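Local coordinates for protein RNA-dependent RNA Polymerase (Bombyx mori cytoplasmic polyhedrosis virus, PDB 6TZ0) that catalyses RNA-directed RNA synthesis, making plus strands by fully conservative transcription and probably copying them into minus strands during genome replication, at residues Cys609-Glu612 with Ala613-Gln617; Thr401-Ile404 with Ala405-Asn409; Glu660-Arg663 with Ala664-Lys668; Lys521-Asn525 with Ala526-Gly530. All blocks are in the same frame, centred on the assembly; numbering follows the deposited sequence.

Overall arrangement
Following the chain from the N terminus, interaction 2 (401-409) comes first, then interaction 4 (521-530), interaction 1 (609-617) and interaction 3 (660-668). Each is one continuous stretch, so the four stand in series; none nests within or crosses another. Interaction 2 is a short helix. Interaction 4 tightens the loop that leads from helix 501-508 into helix 530-535, while interactions 1 and 3 form the C-terminal ends of helices 604-614 and 644-665. All four belong to the central polymerase region. Interactions 1 and 2, with nearest atoms about 8 Å apart, both pack on helix 557-573; interaction 3 leans on helix 690-705.

Interaction 1: residues Cys609-Glu612 with Ala613-Gln617; sequences CALE and AANSQ
Cys609 and Ala613 meet through the backbone of the last turns of helix 604-614: Ala613 N donates to Cys609 O at 2.9 Å, with an N-H...O angle of 159°. The next bond, Ala614 N to Ala610 O at 3.0 Å, has an angle of 137°. One residue later the pattern loosens: Asn615 N makes weak bonds, each of 3.4 Å, to both Leu611 O and Glu612 O, consistent with the chain leaving the helix here to run on as an extended segment through Ser616 and Gln617.

The tightly packed side rests on the buried Cys609 and Glu612. Cys609 sits against Met502 and Ile506 of helix 501-508 and Val567 of helix 557-573, and Ala613 touches Asn564 on the latter helix. Glu612 sends CG off opposite its own backbone N; a turn about CB-CG (chi2 -90°) then swings the carboxylate aside, and its OE2 forms a salt bridge with Arg641.

The looser side holds Leu611 and Asn615, both partly exposed. Asn615 keeps its CG beside the backbone N, which turns the amide back along the helix and slantwise across Leu611. Its ND2 then lies 3.1 Å from Leu611 O and 3.8 Å from Leu611 CG. Asn615 already packs on Thr543 of the chain of Viral structural protein 4, and Ser616 OG is hydrogen-bonded to Leu541 O of that chain.

The chemistry divides accordingly: Cys609 and a buried carboxylate face helices 501-508 and 557-573 of the polymerase, where Arg641 would be expected to keep Glu612 ionised, whereas the loosening end turns uncharged polar groups toward a partner protein.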
loop_
_atom_site.group_PDB
_atom_site.type_symbol
_atom_site.label_atom_id
_atom_site.label_comp_id
_atom_site.label_asym_id
_atom_site.label_seq_id
_atom_site.Cartn_x
_atom_site.Cartn_y
_atom_site.Cartn_z
ATOM N N CYS A 609 15.217 -4.806 -14.703
ATOM C CA CYS A 609 14.054 -5.683 -14.709
ATOM C C CYS A 609 14.453 -7.150 -14.683
ATOM O O CYS A 609 13.801 -7.955 -14.012
ATOM C CB CYS A 609 13.180 -5.382 -15.920
ATOM S SG CYS A 609 12.402 -3.777 -15.838
ATOM N N ALA A 610 15.539 -7.515 -15.367
ATOM C CA ALA A 610 15.977 -8.904 -15.343
ATOM C C ALA A 610 16.554 -9.281 -13.987
ATOM O O ALA A 610 16.337 -10.400 -13.507
ATOM C CB ALA A 610 17.001 -9.142 -16.443
ATOM N N LEU A 611 17.269 -8.354 -13.344
ATOM C CA LEU A 611 17.815 -8.641 -12.027
ATOM C C LEU A 611 16.723 -8.698 -10.973
ATOM O O LEU A 611 16.839 -9.461 -10.008
ATOM C CB LEU A 611 18.878 -7.601 -11.674
ATOM C CG LEU A 611 19.787 -7.841 -10.468
ATOM C CD1 LEU A 611 21.169 -7.326 -10.770
ATOM C CD2 LEU A 611 19.270 -7.155 -9.226
ATOM N N GLU A 612 15.657 -7.919 -11.136
ATOM C CA GLU A 612 14.535 -8.045 -10.218
ATOM C C GLU A 612 13.785 -9.350 -10.439
ATOM O O GLU A 612 13.433 -10.033 -9.473
ATOM C CB GLU A 612 13.604 -6.844 -10.359
ATOM C CG GLU A 612 12.528 -6.755 -9.294
ATOM C CD GLU A 612 11.254 -7.472 -9.685
ATOM O OE1 GLU A 612 10.944 -7.511 -10.890
ATOM O OE2 GLU A 612 10.589 -8.032 -8.794
ATOM N N ALA A 613 13.524 -9.710 -11.697
ATOM C CA ALA A 613 12.766 -10.919 -11.988
ATOM C C ALA A 613 13.528 -12.189 -11.646
ATOM O O ALA A 613 12.899 -13.216 -11.383
ATOM C CB ALA A 613 12.363 -10.943 -13.459
ATOM N N ALA A 614 14.856 -12.147 -11.627
ATOM C CA ALA A 614 15.630 -13.339 -11.325
ATOM C C ALA A 614 15.920 -13.520 -9.843
ATOM O O ALA A 614 16.360 -14.602 -9.447
ATOM C CB ALA A 614 16.953 -13.308 -12.089
ATOM N N ASN A 615 15.704 -12.498 -9.020
ATOM C CA ASN A 615 16.009 -12.548 -7.591
ATOM C C ASN A 615 14.744 -12.173 -6.835
ATOM O O ASN A 615 14.573 -11.024 -6.427
ATOM C CB ASN A 615 17.146 -11.597 -7.260
ATOM C CG ASN A 615 18.428 -11.965 -7.953
ATOM O OD1 ASN A 615 18.789 -13.130 -8.036
ATOM N ND2 ASN A 615 19.118 -10.969 -8.480
ATOM N N SER A 616 13.871 -13.145 -6.616
ATOM C CA SER A 616 12.540 -12.882 -6.086
ATOM C C SER A 616 12.378 -13.567 -4.740
ATOM O O SER A 616 12.521 -14.790 -4.639
ATOM C CB SER A 616 11.466 -13.359 -7.059
ATOM O OG SER A 616 11.518 -14.762 -7.191
ATOM N N GLN A 617 12.076 -12.782 -3.713
ATOM C CA GLN A 617 11.820 -13.309 -2.380
ATOM C C GLN A 617 10.680 -12.507 -1.777
ATOM O O GLN A 617 10.813 -11.300 -1.565
ATOM C CB GLN A 617 13.061 -13.218 -1.495
ATOM C CG GLN A 617 12.906 -13.954 -0.199
ATOM C CD GLN A 617 12.929 -15.445 -0.396
ATOM O OE1 GLN A 617 13.793 -15.972 -1.083
ATOM N NE2 GLN A 617 11.964 -16.134 0.188
#

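Interaction 2: residues Thr401-Ile404 with Ala405-Asn409; sequences TDEI and AKRVN
Glu403 and Arg407, one helical turn apart, form a salt bridge through a single carboxylate oxygen: Glu403 OE2 lies 3.5 Å from Arg407 NE. Arg407 NH2 is more distant from the same Glu403 OE2, at 3.8 Å, and the carboxylate and guanidinium planes are turned 63° from each other. The pair therefore meets at a slant and lacks the flat, two-pronged match of a bidentate bridge. A bend at chi2 (69°) carries the Glu403 carboxylate along the helix, while Arg407 rises beside it as an extended chain from CG to NE. Lys406 NZ remains 4.9 Å from Glu403 OE2, close enough that its charge may add to the field at the carboxylate, though the two are not in contact.

A second pair, turned away from this charged one, is apolar: Ile404 CG2 approaches Val408 CG2 at 4.3 Å, branch against branch, both residues buried.

Four consecutive backbone bonds set the spacing of these side chains, from Ala405 N to Thr401 O at 2.9 Å through to Val408 N to Ile404 O, also 2.9 Å. This is regular alpha-helical i to i+4 pairing. Further out, Thr401 OG1 makes a weak bond to Ser398 O, and, farther along, Asn409 OD1 accepts from Thr575 N.

Helix 401-409 follows helix 389-397 in the chain and precedes helix 413-422. Its buried side rests on helix 557-573, where Thr401 meets Val570 and Lys573 and Ile404 meets Phe566 and Val570; Leu513 of a loop packs against Ile404 and Glu403.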
loop_
_atom_site.group_PDB
_atom_site.type_symbol
_atom_site.label_atom_id
_atom_site.label_comp_id
_atom_site.label_asym_id
_atom_site.label_seq_id
_atom_site.Cartn_x
_atom_site.Cartn_y
_atom_site.Cartn_z
ATOM N N THR A 401 3.540 -3.282 -26.511
ATOM C CA THR A 401 4.896 -3.134 -25.989
ATOM C C THR A 401 5.673 -2.010 -26.661
ATOM O O THR A 401 6.481 -1.346 -26.002
ATOM C CB THR A 401 5.659 -4.448 -26.127
ATOM O OG1 THR A 401 5.687 -4.833 -27.501
ATOM C CG2 THR A 401 5.002 -5.537 -25.315
ATOM N N ASP A 402 5.439 -1.759 -27.946
ATOM C CA ASP A 402 6.238 -0.764 -28.652
ATOM C C ASP A 402 5.822 0.662 -28.310
ATOM O O ASP A 402 6.686 1.534 -28.139
ATOM C CB ASP A 402 6.149 -1.002 -30.156
ATOM C CG ASP A 402 7.117 -0.142 -30.933
ATOM O OD1 ASP A 402 8.332 -0.440 -30.899
ATOM O OD2 ASP A 402 6.664 0.832 -31.573
ATOM N N GLU A 403 4.518 0.904 -28.171
ATOM C CA GLU A 403 4.030 2.199 -27.712
ATOM C C GLU A 403 4.459 2.486 -26.278
ATOM O O GLU A 403 4.865 3.613 -25.960
ATOM C CB GLU A 403 2.510 2.242 -27.836
ATOM C CG GLU A 403 1.880 3.543 -27.395
ATOM C CD GLU A 403 2.196 4.700 -28.315
ATOM O OE1 GLU A 403 2.432 4.467 -29.520
ATOM O OE2 GLU A 403 2.207 5.852 -27.830
ATOM N N ILE A 404 4.402 1.473 -25.405
ATOM C CA ILE A 404 4.830 1.647 -24.020
ATOM C C ILE A 404 6.330 1.904 -23.948
ATOM O O ILE A 404 6.782 2.740 -23.161
ATOM C CB ILE A 404 4.400 0.438 -23.163
ATOM C CG1 ILE A 404 2.887 0.410 -23.011
ATOM C CG2 ILE A 404 4.964 0.501 -21.769
ATOM C CD1 ILE A 404 2.369 -0.843 -22.375
ATOM N N ALA A 405 7.121 1.250 -24.807
ATOM C CA ALA A 405 8.561 1.499 -24.803
ATOM C C ALA A 405 8.897 2.895 -25.308
ATOM O O ALA A 405 9.803 3.546 -24.770
ATOM C CB ALA A 405 9.278 0.441 -25.635
ATOM N N LYS A 406 8.150 3.378 -26.306
ATOM C CA LYS A 406 8.286 4.760 -26.754
ATOM C C LYS A 406 7.936 5.743 -25.643
ATOM O O LYS A 406 8.571 6.795 -25.520
ATOM C CB LYS A 406 7.403 4.974 -27.985
ATOM C CG LYS A 406 7.521 6.326 -28.682
ATOM C CD LYS A 406 6.381 7.271 -28.314
ATOM C CE LYS A 406 6.476 8.571 -29.084
ATOM N NZ LYS A 406 5.395 9.519 -28.702
ATOM N N ARG A 407 6.936 5.415 -24.822
ATOM C CA ARG A 407 6.582 6.292 -23.707
ATOM C C ARG A 407 7.628 6.251 -22.597
ATOM O O ARG A 407 7.898 7.271 -21.956
ATOM C CB ARG A 407 5.211 5.906 -23.160
ATOM C CG ARG A 407 4.067 6.274 -24.068
ATOM C CD ARG A 407 2.754 5.796 -23.497
ATOM N NE ARG A 407 1.649 6.117 -24.389
ATOM C CZ ARG A 407 0.931 7.229 -24.309
ATOM N NH1 ARG A 407 1.196 8.117 -23.365
ATOM N NH2 ARG A 407 -0.055 7.452 -25.164
ATOM N N VAL A 408 8.213 5.077 -22.350
ATOM C CA VAL A 408 9.204 4.911 -21.289
ATOM C C VAL A 408 10.508 5.617 -21.645
ATOM O O VAL A 408 11.194 6.151 -20.763
ATOM C CB VAL A 408 9.378 3.401 -21.003
ATOM C CG1 VAL A 408 10.618 3.083 -20.197
ATOM C CG2 VAL A 408 8.189 2.892 -20.221
ATOM N N ASN A 409 10.837 5.699 -22.940
ATOM C CA ASN A 409 12.067 6.372 -23.358
ATOM C C ASN A 409 12.064 7.869 -23.059
ATOM O O ASN A 409 13.136 8.473 -22.950
ATOM C CB ASN A 409 12.301 6.157 -24.848
ATOM C CG ASN A 409 12.683 4.742 -25.175
ATOM O OD1 ASN A 409 13.429 4.105 -24.438
ATOM N ND2 ASN A 409 12.189 4.242 -26.296
#

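Interaction 3: residues Glu660-Arg663 with Ala664-Lys668; sequences ELKR and ASDGK
Lys662 and Asp666 form a salt bridge, Lys662 NZ donating to Asp666 OD2 at 2.9 Å and meeting that oxygen on its syn side, 16° out of the carboxylate plane. Bends at chi2 and chi4 curl the lysine chain round to the acid one turn ahead.

Among the hydrogen bonds, Lys662 O is held twice. Ser665 OG donates to it at 2.9 Å and Asp666 N at 3.0 Å, both from the same face of the carbonyl plane; the serine hydroxyl reaches it with chi1 at 72°, lying between its own N and carbonyl carbon. Just beyond, helix 644-665 ends in a Schellman motif. Gly667 takes a positive phi of 92°, Lys668 N bonds back to Arg663 O at 2.8 Å, and Gly667 N reaches Ala664 O at 3.3 Å.

The packing contact joins Arg663 and Lys668, whose side chains cross at about a right angle. Lys668 CB sits over one face of the Arg663 guanidinium, toward its rim and 3.9 Å from NH2. Arg663 NH2 also donates to Asn669 O, and the arginine packs on His696 and Ser699 of helix 690-705.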
loop_
_atom_site.group_PDB
_atom_site.type_symbol
_atom_site.label_atom_id
_atom_site.label_comp_id
_atom_site.label_asym_id
_atom_site.label_seq_id
_atom_site.Cartn_x
_atom_site.Cartn_y
_atom_site.Cartn_z
ATOM N N GLU A 660 -10.937 -13.112 -25.125
ATOM C CA GLU A 660 -11.770 -12.609 -26.217
ATOM C C GLU A 660 -11.125 -12.881 -27.578
ATOM O O GLU A 660 -11.780 -13.388 -28.501
ATOM C CB GLU A 660 -12.028 -11.116 -26.010
ATOM C CG GLU A 660 -12.975 -10.475 -26.991
ATOM C CD GLU A 660 -13.290 -9.037 -26.635
ATOM O OE1 GLU A 660 -12.723 -8.534 -25.649
ATOM O OE2 GLU A 660 -14.117 -8.412 -27.330
ATOM N N LEU A 661 -9.821 -12.599 -27.696
ATOM C CA LEU A 661 -9.096 -12.891 -28.936
ATOM C C LEU A 661 -9.011 -14.390 -29.220
ATOM O O LEU A 661 -9.079 -14.816 -30.379
ATOM C CB LEU A 661 -7.689 -12.310 -28.876
ATOM C CG LEU A 661 -7.524 -10.803 -28.793
ATOM C CD1 LEU A 661 -6.059 -10.456 -28.673
ATOM C CD2 LEU A 661 -8.145 -10.148 -30.002
ATOM N N LYS A 662 -8.855 -15.204 -28.175
ATOM C CA LYS A 662 -8.754 -16.650 -28.334
ATOM C C LYS A 662 -10.071 -17.261 -28.785
ATOM O O LYS A 662 -10.080 -18.166 -29.629
ATOM C CB LYS A 662 -8.302 -17.267 -27.013
ATOM C CG LYS A 662 -8.111 -18.763 -27.010
ATOM C CD LYS A 662 -6.929 -19.159 -27.859
ATOM C CE LYS A 662 -6.554 -20.610 -27.628
ATOM N NZ LYS A 662 -7.606 -21.563 -28.056
ATOM N N ARG A 663 -11.186 -16.770 -28.246
ATOM C CA ARG A 663 -12.495 -17.189 -28.725
ATOM C C ARG A 663 -12.732 -16.744 -30.157
ATOM O O ARG A 663 -13.391 -17.453 -30.921
ATOM C CB ARG A 663 -13.589 -16.640 -27.820
ATOM C CG ARG A 663 -13.710 -17.332 -26.502
ATOM C CD ARG A 663 -14.717 -16.608 -25.653
ATOM N NE ARG A 663 -16.017 -16.500 -26.301
ATOM C CZ ARG A 663 -16.975 -17.414 -26.219
ATOM N NH1 ARG A 663 -16.783 -18.522 -25.521
ATOM N NH2 ARG A 663 -18.125 -17.216 -26.843
ATOM N N ALA A 664 -12.218 -15.569 -30.533
ATOM C CA ALA A 664 -12.321 -15.138 -31.923
ATOM C C ALA A 664 -11.549 -16.068 -32.853
ATOM O O ALA A 664 -12.038 -16.422 -33.930
ATOM C CB ALA A 664 -11.821 -13.704 -32.067
ATOM N N SER A 665 -10.353 -16.489 -32.449
ATOM C CA SER A 665 -9.558 -17.376 -33.288
ATOM C C SER A 665 -10.057 -18.814 -33.281
ATOM O O SER A 665 -9.698 -19.578 -34.178
ATOM C CB SER A 665 -8.094 -17.360 -32.861
ATOM O OG SER A 665 -7.924 -18.031 -31.631
ATOM N N ASP A 666 -10.858 -19.213 -32.295
ATOM C CA ASP A 666 -11.485 -20.528 -32.311
ATOM C C ASP A 666 -12.812 -20.551 -33.053
ATOM O O ASP A 666 -13.430 -21.613 -33.150
ATOM C CB ASP A 666 -11.706 -21.043 -30.886
ATOM C CG ASP A 666 -10.425 -21.468 -30.215
ATOM O OD1 ASP A 666 -9.484 -21.867 -30.931
ATOM O OD2 ASP A 666 -10.367 -21.422 -28.970
ATOM N N GLY A 667 -13.270 -19.420 -33.572
ATOM C CA GLY A 667 -14.517 -19.365 -34.296
ATOM C C GLY A 667 -15.737 -19.022 -33.477
ATOM O O GLY A 667 -16.842 -19.414 -33.860
ATOM N N LYS A 668 -15.578 -18.312 -32.367
ATOM C CA LYS A 668 -16.681 -17.963 -31.489
ATOM C C LYS A 668 -16.758 -16.454 -31.336
ATOM O O LYS A 668 -15.739 -15.762 -31.340
ATOM C CB LYS A 668 -16.510 -18.617 -30.122
ATOM C CG LYS A 668 -16.555 -20.115 -30.182
ATOM C CD LYS A 668 -16.313 -20.739 -28.833
ATOM C CE LYS A 668 -16.303 -22.249 -28.942
ATOM N NZ LYS A 668 -16.049 -22.896 -27.633
#

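Interaction 4: residues Lys521-Asn525 with Ala526-Gly530; sequences KQAGN and AFDIG
Asp528 OD2 is gripped by two backbone amides of the preceding stretch: Gly524 N at 3.1 Å, from the syn side, and Ala523 N by a weak bond of 3.4 Å. The other carboxylate oxygen, Asp528 OD1, takes the same Ala523 N at 3.0 Å through its syn lone pair. Asp528 thus ties the loop together from within, its CG lying beside its own backbone N and opposite its carbonyl carbon (chi1 -63°). Gly524 passes at positive phi (82°), which lets the chain curve round the carboxylate.

Residues 525-528 form a type I beta turn, closed by a weak but nearly straight bond of 3.4 Å from Asp528 N to Asn525 O. Asn525 OD1 also accepts from Phe527 N at 3.5 Å, a weak Asx-turn bond over the same corner. Its ND2 approaches the ring obliquely, 3.4 Å from Phe527 CD2, with amide and ring planes 72° apart. Ile529 follows at the N-cap of helix 530-535. Lys521 runs extended alongside, its CD 3.9 Å from Phe527 O. Leu1065 packs on both Asn525 and Phe527, and the side chain of Gln522 lies about 9 Å from that of Asp681, which binds magnesium in another structure of this protein.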
loop_
_atom_site.group_PDB
_atom_site.type_symbol
_atom_site.label_atom_id
_atom_site.label_comp_id
_atom_site.label_asym_id
_atom_site.label_seq_id
_atom_site.Cartn_x
_atom_site.Cartn_y
_atom_site.Cartn_z
ATOM N N LYS A 521 -11.621 7.304 -12.281
ATOM C CA LYS A 521 -12.894 7.739 -11.703
ATOM C C LYS A 521 -12.930 7.392 -10.215
ATOM O O LYS A 521 -13.455 6.348 -9.821
ATOM C CB LYS A 521 -14.066 7.110 -12.465
ATOM C CG LYS A 521 -14.201 7.610 -13.895
ATOM C CD LYS A 521 -15.354 6.955 -14.631
ATOM C CE LYS A 521 -15.409 7.438 -16.075
ATOM N NZ LYS A 521 -16.484 6.774 -16.861
ATOM N N GLN A 522 -12.361 8.281 -9.393
ATOM C CA GLN A 522 -12.648 8.359 -7.955
ATOM C C GLN A 522 -12.771 9.849 -7.644
ATOM O O GLN A 522 -11.793 10.502 -7.275
ATOM C CB GLN A 522 -11.585 7.688 -7.091
ATOM C CG GLN A 522 -11.559 6.163 -7.151
ATOM C CD GLN A 522 -10.698 5.633 -8.279
ATOM O OE1 GLN A 522 -9.841 6.343 -8.801
ATOM N NE2 GLN A 522 -10.922 4.382 -8.663
ATOM N N ALA A 523 -13.984 10.377 -7.795
ATOM C CA ALA A 523 -14.255 11.785 -7.553
ATOM C C ALA A 523 -15.181 12.019 -6.374
ATOM O O ALA A 523 -15.401 13.176 -6.007
ATOM C CB ALA A 523 -14.861 12.438 -8.802
ATOM N N GLY A 524 -15.731 10.963 -5.783
ATOM C CA GLY A 524 -16.587 11.101 -4.626
ATOM C C GLY A 524 -18.020 11.464 -4.922
ATOM O O GLY A 524 -18.798 11.655 -3.983
ATOM N N ASN A 525 -18.400 11.564 -6.192
ATOM C CA ASN A 525 -19.772 11.881 -6.560
ATOM C C ASN A 525 -20.319 10.826 -7.509
ATOM O O ASN A 525 -19.736 9.747 -7.644
ATOM C CB ASN A 525 -19.874 13.291 -7.149
ATOM C CG ASN A 525 -18.914 13.533 -8.296
ATOM O OD1 ASN A 525 -18.211 12.632 -8.745
ATOM N ND2 ASN A 525 -18.863 14.771 -8.759
ATOM N N ALA A 526 -21.445 11.108 -8.152
ATOM C CA ALA A 526 -22.098 10.129 -9.010
ATOM C C ALA A 526 -21.414 9.918 -10.359
ATOM O O ALA A 526 -21.929 9.136 -11.162
ATOM C CB ALA A 526 -23.556 10.524 -9.238
ATOM N N PHE A 527 -20.282 10.570 -10.645
ATOM C CA PHE A 527 -19.560 10.243 -11.869
ATOM C C PHE A 527 -18.862 8.896 -11.788
ATOM O O PHE A 527 -18.503 8.340 -12.828
ATOM C CB PHE A 527 -18.501 11.289 -12.217
ATOM C CG PHE A 527 -19.051 12.605 -12.676
ATOM C CD1 PHE A 527 -19.735 12.700 -13.872
ATOM C CD2 PHE A 527 -18.782 13.766 -11.967
ATOM C CE1 PHE A 527 -20.218 13.914 -14.313
ATOM C CE2 PHE A 527 -19.247 14.990 -12.408
ATOM C CZ PHE A 527 -19.971 15.063 -13.579
ATOM N N ASP A 528 -18.647 8.377 -10.580
ATOM C CA ASP A 528 -17.922 7.124 -10.417
ATOM C C ASP A 528 -18.755 5.935 -10.856
ATOM O O ASP A 528 -18.203 4.919 -11.291
ATOM C CB ASP A 528 -17.518 6.953 -8.959
ATOM C CG ASP A 528 -16.574 8.030 -8.487
ATOM O OD1 ASP A 528 -15.800 8.551 -9.312
ATOM O OD2 ASP A 528 -16.616 8.364 -7.285
ATOM N N ILE A 529 -20.072 6.041 -10.750
ATOM C CA ILE A 529 -20.984 4.940 -11.014
ATOM C C ILE A 529 -21.750 5.150 -12.317
ATOM O O ILE A 529 -22.760 4.494 -12.544
ATOM C CB ILE A 529 -21.944 4.732 -9.835
ATOM C CG1 ILE A 529 -22.729 6.011 -9.560
ATOM C CG2 ILE A 529 -21.184 4.339 -8.608
ATOM C CD1 ILE A 529 -23.780 5.867 -8.499
ATOM N N GLY A 530 -21.277 6.055 -13.175
ATOM C CA GLY A 530 -22.033 6.416 -14.362
ATOM C C GLY A 530 -22.093 5.328 -15.412
ATOM O O GLY A 530 -23.111 5.177 -16.093
#